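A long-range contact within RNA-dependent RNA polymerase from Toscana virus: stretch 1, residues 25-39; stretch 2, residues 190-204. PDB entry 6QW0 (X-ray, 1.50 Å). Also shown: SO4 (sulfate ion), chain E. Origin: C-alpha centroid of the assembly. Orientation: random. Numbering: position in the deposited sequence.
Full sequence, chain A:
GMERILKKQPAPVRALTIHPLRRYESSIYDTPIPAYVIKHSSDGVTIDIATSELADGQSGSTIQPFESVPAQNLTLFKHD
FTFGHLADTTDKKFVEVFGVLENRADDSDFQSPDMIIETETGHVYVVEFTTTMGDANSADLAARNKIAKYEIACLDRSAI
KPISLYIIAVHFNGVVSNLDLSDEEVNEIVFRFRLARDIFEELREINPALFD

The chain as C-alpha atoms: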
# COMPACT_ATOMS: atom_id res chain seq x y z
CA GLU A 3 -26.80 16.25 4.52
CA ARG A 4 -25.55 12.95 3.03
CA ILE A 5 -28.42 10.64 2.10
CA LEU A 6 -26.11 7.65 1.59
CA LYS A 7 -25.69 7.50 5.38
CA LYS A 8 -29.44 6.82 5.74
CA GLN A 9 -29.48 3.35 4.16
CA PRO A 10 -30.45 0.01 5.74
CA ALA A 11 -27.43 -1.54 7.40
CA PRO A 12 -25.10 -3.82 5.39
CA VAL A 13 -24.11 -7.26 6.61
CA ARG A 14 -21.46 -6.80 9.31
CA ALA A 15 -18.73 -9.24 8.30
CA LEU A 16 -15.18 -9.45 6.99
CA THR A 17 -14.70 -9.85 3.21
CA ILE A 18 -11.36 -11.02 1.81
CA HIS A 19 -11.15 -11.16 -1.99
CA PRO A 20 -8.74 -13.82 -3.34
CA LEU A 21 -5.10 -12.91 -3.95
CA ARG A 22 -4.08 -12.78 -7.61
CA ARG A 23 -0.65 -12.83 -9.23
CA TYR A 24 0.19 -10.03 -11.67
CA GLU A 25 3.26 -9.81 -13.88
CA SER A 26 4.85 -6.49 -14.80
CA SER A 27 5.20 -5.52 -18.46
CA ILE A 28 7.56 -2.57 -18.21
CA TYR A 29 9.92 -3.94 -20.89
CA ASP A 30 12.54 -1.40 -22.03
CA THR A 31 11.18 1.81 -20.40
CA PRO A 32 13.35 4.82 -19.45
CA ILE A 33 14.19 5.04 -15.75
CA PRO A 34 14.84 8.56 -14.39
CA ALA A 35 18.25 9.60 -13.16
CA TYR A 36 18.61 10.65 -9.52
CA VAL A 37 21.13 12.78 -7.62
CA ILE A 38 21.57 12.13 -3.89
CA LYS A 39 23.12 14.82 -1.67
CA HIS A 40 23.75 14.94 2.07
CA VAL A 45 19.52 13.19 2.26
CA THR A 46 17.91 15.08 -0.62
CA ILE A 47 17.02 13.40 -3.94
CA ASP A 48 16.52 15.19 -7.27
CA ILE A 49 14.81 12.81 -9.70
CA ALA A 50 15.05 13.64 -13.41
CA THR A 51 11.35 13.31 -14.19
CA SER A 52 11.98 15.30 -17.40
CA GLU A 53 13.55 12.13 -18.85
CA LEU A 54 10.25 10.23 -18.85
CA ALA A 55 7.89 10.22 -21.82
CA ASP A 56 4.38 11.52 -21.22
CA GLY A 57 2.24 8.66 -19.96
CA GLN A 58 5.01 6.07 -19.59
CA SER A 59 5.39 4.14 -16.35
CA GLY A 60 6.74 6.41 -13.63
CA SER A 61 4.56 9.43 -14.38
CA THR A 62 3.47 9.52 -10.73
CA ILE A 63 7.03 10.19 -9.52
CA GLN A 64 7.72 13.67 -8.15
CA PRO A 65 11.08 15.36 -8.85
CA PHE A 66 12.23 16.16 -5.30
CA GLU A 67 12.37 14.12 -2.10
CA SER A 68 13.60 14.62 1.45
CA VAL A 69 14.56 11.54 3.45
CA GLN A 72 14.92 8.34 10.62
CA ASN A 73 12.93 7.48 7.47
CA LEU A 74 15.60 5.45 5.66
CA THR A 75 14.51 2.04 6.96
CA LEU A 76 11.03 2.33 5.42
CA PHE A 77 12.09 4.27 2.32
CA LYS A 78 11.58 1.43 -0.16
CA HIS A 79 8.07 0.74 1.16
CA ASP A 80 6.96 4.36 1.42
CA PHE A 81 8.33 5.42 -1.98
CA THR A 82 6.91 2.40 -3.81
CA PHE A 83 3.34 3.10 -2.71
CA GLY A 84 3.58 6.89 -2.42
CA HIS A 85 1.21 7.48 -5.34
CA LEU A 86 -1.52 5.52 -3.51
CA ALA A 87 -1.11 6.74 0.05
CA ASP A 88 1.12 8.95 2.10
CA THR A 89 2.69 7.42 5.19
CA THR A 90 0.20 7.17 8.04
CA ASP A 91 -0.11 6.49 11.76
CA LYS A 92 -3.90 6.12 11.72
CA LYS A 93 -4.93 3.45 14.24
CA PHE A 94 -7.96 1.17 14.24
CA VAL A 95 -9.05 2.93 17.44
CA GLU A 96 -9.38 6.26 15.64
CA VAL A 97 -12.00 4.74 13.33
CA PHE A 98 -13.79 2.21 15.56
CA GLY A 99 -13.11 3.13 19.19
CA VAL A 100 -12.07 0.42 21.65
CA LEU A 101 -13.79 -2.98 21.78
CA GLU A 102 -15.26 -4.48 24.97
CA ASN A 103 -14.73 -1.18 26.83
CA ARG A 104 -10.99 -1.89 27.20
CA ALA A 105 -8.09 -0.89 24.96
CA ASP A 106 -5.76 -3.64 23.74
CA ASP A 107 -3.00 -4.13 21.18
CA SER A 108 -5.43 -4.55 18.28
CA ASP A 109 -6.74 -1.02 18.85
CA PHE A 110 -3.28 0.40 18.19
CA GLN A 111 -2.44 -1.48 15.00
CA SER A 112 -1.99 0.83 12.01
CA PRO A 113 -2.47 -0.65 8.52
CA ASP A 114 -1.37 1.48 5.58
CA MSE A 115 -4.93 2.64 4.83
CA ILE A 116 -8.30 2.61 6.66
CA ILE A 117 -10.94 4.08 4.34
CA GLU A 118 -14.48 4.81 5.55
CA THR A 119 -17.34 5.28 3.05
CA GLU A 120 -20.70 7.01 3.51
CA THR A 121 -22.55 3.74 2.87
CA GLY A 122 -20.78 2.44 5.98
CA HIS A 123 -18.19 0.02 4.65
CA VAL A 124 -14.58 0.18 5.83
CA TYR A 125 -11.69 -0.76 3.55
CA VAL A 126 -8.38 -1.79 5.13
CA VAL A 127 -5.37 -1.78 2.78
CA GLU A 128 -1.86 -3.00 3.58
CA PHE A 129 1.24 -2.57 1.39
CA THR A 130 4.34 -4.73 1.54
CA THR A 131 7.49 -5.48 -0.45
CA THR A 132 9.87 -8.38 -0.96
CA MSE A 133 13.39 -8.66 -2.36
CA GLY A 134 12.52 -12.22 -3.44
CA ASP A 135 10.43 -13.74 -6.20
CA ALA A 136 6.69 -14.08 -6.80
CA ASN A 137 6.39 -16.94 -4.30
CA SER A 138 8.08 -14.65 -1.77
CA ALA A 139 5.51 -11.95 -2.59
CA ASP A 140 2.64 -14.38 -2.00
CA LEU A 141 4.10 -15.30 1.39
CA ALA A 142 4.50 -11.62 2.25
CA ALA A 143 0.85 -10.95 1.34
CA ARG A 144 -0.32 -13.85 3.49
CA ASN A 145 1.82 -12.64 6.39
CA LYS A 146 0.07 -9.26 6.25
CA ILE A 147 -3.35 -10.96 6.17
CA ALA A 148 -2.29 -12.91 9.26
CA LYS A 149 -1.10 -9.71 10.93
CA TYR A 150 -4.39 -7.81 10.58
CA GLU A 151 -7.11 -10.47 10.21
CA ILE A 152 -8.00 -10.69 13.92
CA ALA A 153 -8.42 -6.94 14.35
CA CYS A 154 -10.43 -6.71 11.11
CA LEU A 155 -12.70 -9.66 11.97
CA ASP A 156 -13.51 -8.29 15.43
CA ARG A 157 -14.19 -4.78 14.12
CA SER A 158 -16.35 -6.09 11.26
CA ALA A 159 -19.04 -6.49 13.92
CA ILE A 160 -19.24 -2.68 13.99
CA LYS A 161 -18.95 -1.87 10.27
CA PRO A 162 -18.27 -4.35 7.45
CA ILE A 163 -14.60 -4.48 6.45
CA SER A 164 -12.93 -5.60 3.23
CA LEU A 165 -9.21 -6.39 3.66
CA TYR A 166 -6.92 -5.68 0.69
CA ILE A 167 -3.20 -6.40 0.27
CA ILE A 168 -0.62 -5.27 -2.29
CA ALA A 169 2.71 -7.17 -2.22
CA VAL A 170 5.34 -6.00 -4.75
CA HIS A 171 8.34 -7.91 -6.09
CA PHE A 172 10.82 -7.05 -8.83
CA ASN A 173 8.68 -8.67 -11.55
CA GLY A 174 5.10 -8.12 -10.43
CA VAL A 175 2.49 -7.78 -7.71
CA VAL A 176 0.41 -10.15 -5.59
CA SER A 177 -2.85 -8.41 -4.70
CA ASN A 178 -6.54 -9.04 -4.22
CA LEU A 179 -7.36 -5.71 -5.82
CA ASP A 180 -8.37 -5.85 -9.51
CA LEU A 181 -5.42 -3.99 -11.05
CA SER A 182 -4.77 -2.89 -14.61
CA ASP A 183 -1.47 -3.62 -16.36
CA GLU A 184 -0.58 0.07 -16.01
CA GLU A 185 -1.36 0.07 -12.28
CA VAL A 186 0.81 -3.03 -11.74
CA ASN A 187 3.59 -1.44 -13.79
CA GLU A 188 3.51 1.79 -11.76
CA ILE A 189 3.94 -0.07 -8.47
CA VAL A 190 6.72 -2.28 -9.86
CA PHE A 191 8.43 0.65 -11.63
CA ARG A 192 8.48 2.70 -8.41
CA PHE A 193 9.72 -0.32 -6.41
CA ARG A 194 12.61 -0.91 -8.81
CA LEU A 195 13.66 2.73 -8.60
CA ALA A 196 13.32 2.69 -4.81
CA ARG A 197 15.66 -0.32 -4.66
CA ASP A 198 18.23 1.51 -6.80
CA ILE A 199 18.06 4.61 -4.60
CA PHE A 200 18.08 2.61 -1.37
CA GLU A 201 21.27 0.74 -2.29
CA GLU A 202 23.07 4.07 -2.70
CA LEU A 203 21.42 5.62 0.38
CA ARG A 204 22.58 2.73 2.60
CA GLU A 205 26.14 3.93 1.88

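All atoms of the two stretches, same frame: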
# COMPACT_ATOMS: atom_id res chain seq x y z
N GLU A 25 1.91 -9.98 -13.39
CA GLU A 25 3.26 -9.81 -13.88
C GLU A 25 3.42 -8.41 -14.45
O GLU A 25 2.52 -7.90 -15.13
CB GLU A 25 3.59 -10.85 -14.95
CG GLU A 25 3.79 -12.27 -14.40
CD GLU A 25 2.48 -12.94 -14.02
OE1 GLU A 25 2.40 -13.53 -12.92
OE2 GLU A 25 1.51 -12.88 -14.82
N SER A 26 4.57 -7.78 -14.19
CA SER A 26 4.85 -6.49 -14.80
C SER A 26 5.13 -6.66 -16.29
O SER A 26 5.45 -7.75 -16.78
CB SER A 26 6.02 -5.79 -14.11
OG SER A 26 7.16 -6.63 -14.01
N SER A 27 4.98 -5.56 -17.02
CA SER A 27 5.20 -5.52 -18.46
C SER A 27 5.86 -4.19 -18.80
O SER A 27 5.43 -3.46 -19.70
CB SER A 27 3.89 -5.72 -19.22
OG SER A 27 2.97 -4.68 -18.93
N ILE A 28 6.91 -3.86 -18.06
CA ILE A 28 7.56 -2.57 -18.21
C ILE A 28 8.44 -2.59 -19.45
O ILE A 28 8.51 -1.60 -20.20
CB ILE A 28 8.36 -2.22 -16.95
CG1 ILE A 28 7.43 -1.99 -15.76
CG2 ILE A 28 9.23 -1.01 -17.18
CD1 ILE A 28 8.16 -2.00 -14.42
N TYR A 29 9.11 -3.71 -19.69
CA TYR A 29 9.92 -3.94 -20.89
C TYR A 29 11.09 -2.96 -20.87
O TYR A 29 11.77 -2.82 -19.84
CB TYR A 29 9.04 -3.95 -22.14
CG TYR A 29 8.03 -5.07 -22.12
CD1 TYR A 29 6.80 -4.97 -22.76
CD2 TYR A 29 8.31 -6.24 -21.43
CE1 TYR A 29 5.89 -6.02 -22.72
CE2 TYR A 29 7.41 -7.28 -21.38
CZ TYR A 29 6.20 -7.17 -22.03
OH TYR A 29 5.29 -8.22 -21.98
N ASP A 30 11.36 -2.25 -21.96
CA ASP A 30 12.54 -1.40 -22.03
C ASP A 30 12.07 0.05 -21.99
O ASP A 30 12.01 0.74 -23.01
CB ASP A 30 13.31 -1.74 -23.30
CG ASP A 30 14.66 -1.09 -23.35
OD1 ASP A 30 14.97 -0.29 -22.43
OD2 ASP A 30 15.42 -1.38 -24.29
N THR A 31 11.72 0.51 -20.78
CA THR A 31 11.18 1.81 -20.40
C THR A 31 12.26 2.67 -19.75
O THR A 31 13.03 2.16 -18.93
CB THR A 31 10.01 1.65 -19.41
OG1 THR A 31 9.00 0.82 -20.00
CG2 THR A 31 9.39 2.99 -19.06
N PRO A 32 12.35 3.96 -20.09
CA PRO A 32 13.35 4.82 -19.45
C PRO A 32 13.10 4.92 -17.95
O PRO A 32 11.96 4.97 -17.49
CB PRO A 32 13.16 6.17 -20.14
CG PRO A 32 12.50 5.85 -21.44
CD PRO A 32 11.63 4.66 -21.17
N ILE A 33 14.20 4.94 -17.20
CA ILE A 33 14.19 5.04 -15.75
C ILE A 33 14.86 6.37 -15.40
O ILE A 33 15.96 6.64 -15.90
CB ILE A 33 14.93 3.87 -15.08
CG1 ILE A 33 14.33 2.54 -15.53
CG2 ILE A 33 14.94 4.01 -13.56
CD1 ILE A 33 15.15 1.33 -15.09
N PRO A 34 14.25 7.23 -14.60
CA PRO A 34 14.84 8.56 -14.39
C PRO A 34 16.12 8.51 -13.57
O PRO A 34 16.25 7.73 -12.63
CB PRO A 34 13.74 9.34 -13.66
CG PRO A 34 13.01 8.26 -12.89
CD PRO A 34 13.02 7.04 -13.81
N ALA A 35 17.06 9.37 -13.96
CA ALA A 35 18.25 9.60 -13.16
C ALA A 35 17.88 10.21 -11.81
O ALA A 35 16.82 10.81 -11.65
CB ALA A 35 19.21 10.54 -13.88
N TYR A 36 18.78 10.06 -10.84
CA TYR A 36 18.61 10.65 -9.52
C TYR A 36 19.96 11.14 -9.02
O TYR A 36 21.00 10.55 -9.32
CB TYR A 36 17.99 9.65 -8.50
CG TYR A 36 18.64 8.28 -8.51
CD1 TYR A 36 18.19 7.29 -9.38
CD2 TYR A 36 19.72 7.98 -7.68
CE1 TYR A 36 18.80 6.03 -9.42
CE2 TYR A 36 20.33 6.73 -7.71
CZ TYR A 36 19.86 5.76 -8.59
OH TYR A 36 20.47 4.52 -8.64
N VAL A 37 19.94 12.23 -8.26
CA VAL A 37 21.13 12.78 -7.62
C VAL A 37 20.86 12.84 -6.13
O VAL A 37 19.88 13.46 -5.70
CB VAL A 37 21.50 14.17 -8.17
CG1 VAL A 37 22.75 14.70 -7.47
CG2 VAL A 37 21.70 14.13 -9.68
N ILE A 38 21.70 12.18 -5.34
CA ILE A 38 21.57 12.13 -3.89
C ILE A 38 22.63 13.02 -3.27
O ILE A 38 23.82 12.90 -3.61
CB ILE A 38 21.69 10.69 -3.35
CG1 ILE A 38 20.63 9.80 -3.97
CG2 ILE A 38 21.60 10.70 -1.83
CD1 ILE A 38 20.82 8.32 -3.66
N LYS A 39 22.22 13.90 -2.36
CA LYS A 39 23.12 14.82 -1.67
C LYS A 39 22.84 14.77 -0.17
O LYS A 39 21.71 14.56 0.26
CB LYS A 39 22.96 16.26 -2.18
CG LYS A 39 23.22 16.43 -3.67
CD LYS A 39 24.69 16.29 -3.99
N VAL A 190 5.44 -1.60 -9.64
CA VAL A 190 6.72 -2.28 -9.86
C VAL A 190 7.79 -1.28 -10.29
O VAL A 190 8.92 -1.31 -9.79
CB VAL A 190 6.55 -3.41 -10.90
CG1 VAL A 190 7.91 -4.04 -11.22
CG2 VAL A 190 5.60 -4.47 -10.38
N PHE A 191 7.45 -0.36 -11.19
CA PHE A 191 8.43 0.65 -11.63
C PHE A 191 8.95 1.47 -10.45
O PHE A 191 10.16 1.71 -10.33
CB PHE A 191 7.78 1.55 -12.68
CG PHE A 191 8.74 2.49 -13.35
CD1 PHE A 191 9.00 3.74 -12.81
CD2 PHE A 191 9.37 2.13 -14.53
CE1 PHE A 191 9.87 4.62 -13.43
CE2 PHE A 191 10.25 3.01 -15.16
CZ PHE A 191 10.50 4.25 -14.61
N ARG A 192 8.06 1.93 -9.57
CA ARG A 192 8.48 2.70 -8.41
C ARG A 192 9.31 1.86 -7.44
O ARG A 192 10.25 2.37 -6.82
CB ARG A 192 7.26 3.29 -7.69
CG ARG A 192 6.51 4.35 -8.51
CD ARG A 192 5.31 4.95 -7.72
NE ARG A 192 5.73 5.63 -6.50
CZ ARG A 192 5.73 6.94 -6.32
NH1 ARG A 192 5.31 7.76 -7.28
NH2 ARG A 192 6.16 7.45 -5.17
N PHE A 193 8.96 0.57 -7.29
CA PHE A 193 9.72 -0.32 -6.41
C PHE A 193 11.14 -0.50 -6.93
O PHE A 193 12.10 -0.43 -6.16
CB PHE A 193 9.01 -1.68 -6.28
CG PHE A 193 9.70 -2.67 -5.38
CD1 PHE A 193 10.03 -2.34 -4.07
CD2 PHE A 193 9.98 -3.95 -5.83
CE1 PHE A 193 10.64 -3.27 -3.23
CE2 PHE A 193 10.59 -4.89 -5.00
CZ PHE A 193 10.92 -4.55 -3.70
N ARG A 194 11.28 -0.71 -8.24
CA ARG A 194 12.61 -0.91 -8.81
C ARG A 194 13.48 0.32 -8.60
O ARG A 194 14.66 0.21 -8.25
CB ARG A 194 12.49 -1.24 -10.29
CG ARG A 194 11.85 -2.60 -10.57
CD ARG A 194 11.73 -2.81 -12.06
NE ARG A 194 11.27 -4.15 -12.39
CZ ARG A 194 11.18 -4.62 -13.63
NH1 ARG A 194 11.52 -3.85 -14.66
NH2 ARG A 194 10.75 -5.86 -13.84
N LEU A 195 12.90 1.50 -8.81
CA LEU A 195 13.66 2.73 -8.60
C LEU A 195 14.00 2.92 -7.14
O LEU A 195 15.11 3.35 -6.80
CB LEU A 195 12.86 3.92 -9.14
CG LEU A 195 13.54 5.27 -8.95
CD1 LEU A 195 14.88 5.29 -9.69
CD2 LEU A 195 12.63 6.38 -9.43
N ALA A 196 13.06 2.58 -6.24
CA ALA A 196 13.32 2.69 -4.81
C ALA A 196 14.46 1.78 -4.38
O ALA A 196 15.28 2.17 -3.54
CB ALA A 196 12.05 2.37 -4.03
N ARG A 197 14.54 0.58 -4.96
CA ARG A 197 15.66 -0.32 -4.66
C ARG A 197 16.98 0.27 -5.12
O ARG A 197 17.99 0.16 -4.41
CB ARG A 197 15.44 -1.68 -5.31
CG ARG A 197 14.37 -2.52 -4.63
CD ARG A 197 13.96 -3.70 -5.49
NE ARG A 197 15.09 -4.57 -5.83
CZ ARG A 197 14.99 -5.89 -5.94
NH1 ARG A 197 13.83 -6.50 -5.73
NH2 ARG A 197 16.05 -6.62 -6.27
N ASP A 198 17.00 0.88 -6.31
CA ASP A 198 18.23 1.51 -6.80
C ASP A 198 18.67 2.63 -5.87
O ASP A 198 19.85 2.73 -5.51
CB ASP A 198 18.03 2.05 -8.22
CG ASP A 198 18.01 0.97 -9.28
OD1 ASP A 198 18.51 -0.15 -9.04
OD2 ASP A 198 17.49 1.24 -10.39
N ILE A 199 17.73 3.48 -5.47
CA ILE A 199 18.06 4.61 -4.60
C ILE A 199 18.49 4.11 -3.24
O ILE A 199 19.47 4.60 -2.66
CB ILE A 199 16.86 5.57 -4.50
CG1 ILE A 199 16.61 6.25 -5.85
CG2 ILE A 199 17.08 6.61 -3.40
CD1 ILE A 199 15.28 6.99 -5.91
N PHE A 200 17.78 3.12 -2.70
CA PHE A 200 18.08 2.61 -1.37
C PHE A 200 19.49 2.04 -1.28
O PHE A 200 20.18 2.20 -0.27
CB PHE A 200 17.06 1.56 -0.97
CG PHE A 200 17.26 1.01 0.41
CD1 PHE A 200 16.93 1.77 1.52
CD2 PHE A 200 17.81 -0.25 0.60
CE1 PHE A 200 17.13 1.28 2.80
CE2 PHE A 200 18.00 -0.75 1.87
CZ PHE A 200 17.66 0.02 2.97
N GLU A 201 19.94 1.34 -2.33
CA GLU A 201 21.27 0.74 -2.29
C GLU A 201 22.35 1.81 -2.21
O GLU A 201 23.40 1.58 -1.59
CB GLU A 201 21.49 -0.16 -3.50
CG GLU A 201 22.74 -1.02 -3.40
CD GLU A 201 23.20 -1.56 -4.75
OE1 GLU A 201 22.33 -1.90 -5.58
OE2 GLU A 201 24.42 -1.62 -4.97
N GLU A 202 22.11 2.97 -2.79
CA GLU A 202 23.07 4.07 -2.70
C GLU A 202 22.88 4.88 -1.42
O GLU A 202 23.85 5.44 -0.90
CB GLU A 202 22.98 4.95 -3.95
CG GLU A 202 23.45 4.20 -5.22
CD GLU A 202 23.40 5.02 -6.50
OE1 GLU A 202 23.70 6.23 -6.47
OE2 GLU A 202 23.06 4.43 -7.56
N LEU A 203 21.65 4.93 -0.89
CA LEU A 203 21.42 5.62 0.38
C LEU A 203 22.05 4.87 1.54
O LEU A 203 22.58 5.50 2.47
CB LEU A 203 19.92 5.77 0.62
CG LEU A 203 19.17 6.86 -0.13
CD1 LEU A 203 17.71 6.84 0.29
CD2 LEU A 203 19.79 8.22 0.13
N ARG A 204 22.01 3.54 1.52
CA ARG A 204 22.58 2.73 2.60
C ARG A 204 24.09 2.91 2.71
O ARG A 204 24.69 2.36 3.65
CB ARG A 204 22.24 1.26 2.38
S SO4 E . 9.12 -6.64 -17.17
O1 SO4 E . 9.00 -6.15 -18.54
O2 SO4 E . 10.49 -6.47 -16.69
O3 SO4 E . 8.75 -8.05 -17.13
O4 SO4 E . 8.21 -5.86 -16.34
O HOH W 1 22.99 9.00 -7.34

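Stretch 2 enters as a helix already under way at V190, and stretch 1 follows it in the same general direction, first as an irregular loop and then as a strand through Y36 to K39. Strand and helix axes differ by 28° and approach to 10.2 Å, a spacing that leaves room for one layer of side chains. The register advances together: S26 lies near V190, I28 near F191, I33 near L195, Y36 near I199 and I38 near L203. On the helix, contacts recur at steps of three and four, at V190, F191, R194, L195, D198, I199, E202 and L203, which form one stripe. In the strand the alternation is plain: Y36 and I38 point toward the helix, V37 away. Together the stretches bury 781 Å².

The loop end is built around I28 and F191. I28 CD1 packs 3.8 Å from V190 CG1 and 4.0 Å from F191 CB, and also lies over one face of the R194 guanidinium. F191 leaves the helix sideways with chi1 t, which carries its ring into the loop; P34 CD, 3.8 Å from F191 CZ, and the carbonyl P32 O, 3.3 Å from the same CZ, both meet the ring edge. A flat aromatic suits this place, since its rim can line several loop residues at once. T31 OG1 donates a very short 2.5 Å hydrogen bond to I28 O, tying the turn to itself.

L195 fills the middle, its CD1 4.1 Å from I33 CG2 and its CD2 4.0 Å from P34 CG. I199 CG1 sits 3.9 Å from the Y36 ring centroid, only 8° off the normal, a CH-pi contact over the face, while the phenol reaches on so that Y36 OH donates a 2.8 Å hydrogen bond to E202 OE2. Tyrosine thus joins a greasy face to a polar tip, and the exposed E202 can meet that tip at the border. A water reinforces the pairing, donating to Y36 O at 3.2 Å and to E202 OE1 at 3.0 Å. Beyond, I38 CG2 closes on L203 CD2 at 3.6 Å, the leucine's end coming nearer than its sideways CA-to-CB bond suggests.

A sulfate, probably from the crystallisation liquor, bridges the loop end: S26 OG and I28 N donate to SO4 O4 at 2.7 and 2.9 Å, Y29 N to SO4 O1 at 2.7 Å, and R194 NH2 to SO4 O2 at 2.9 Å.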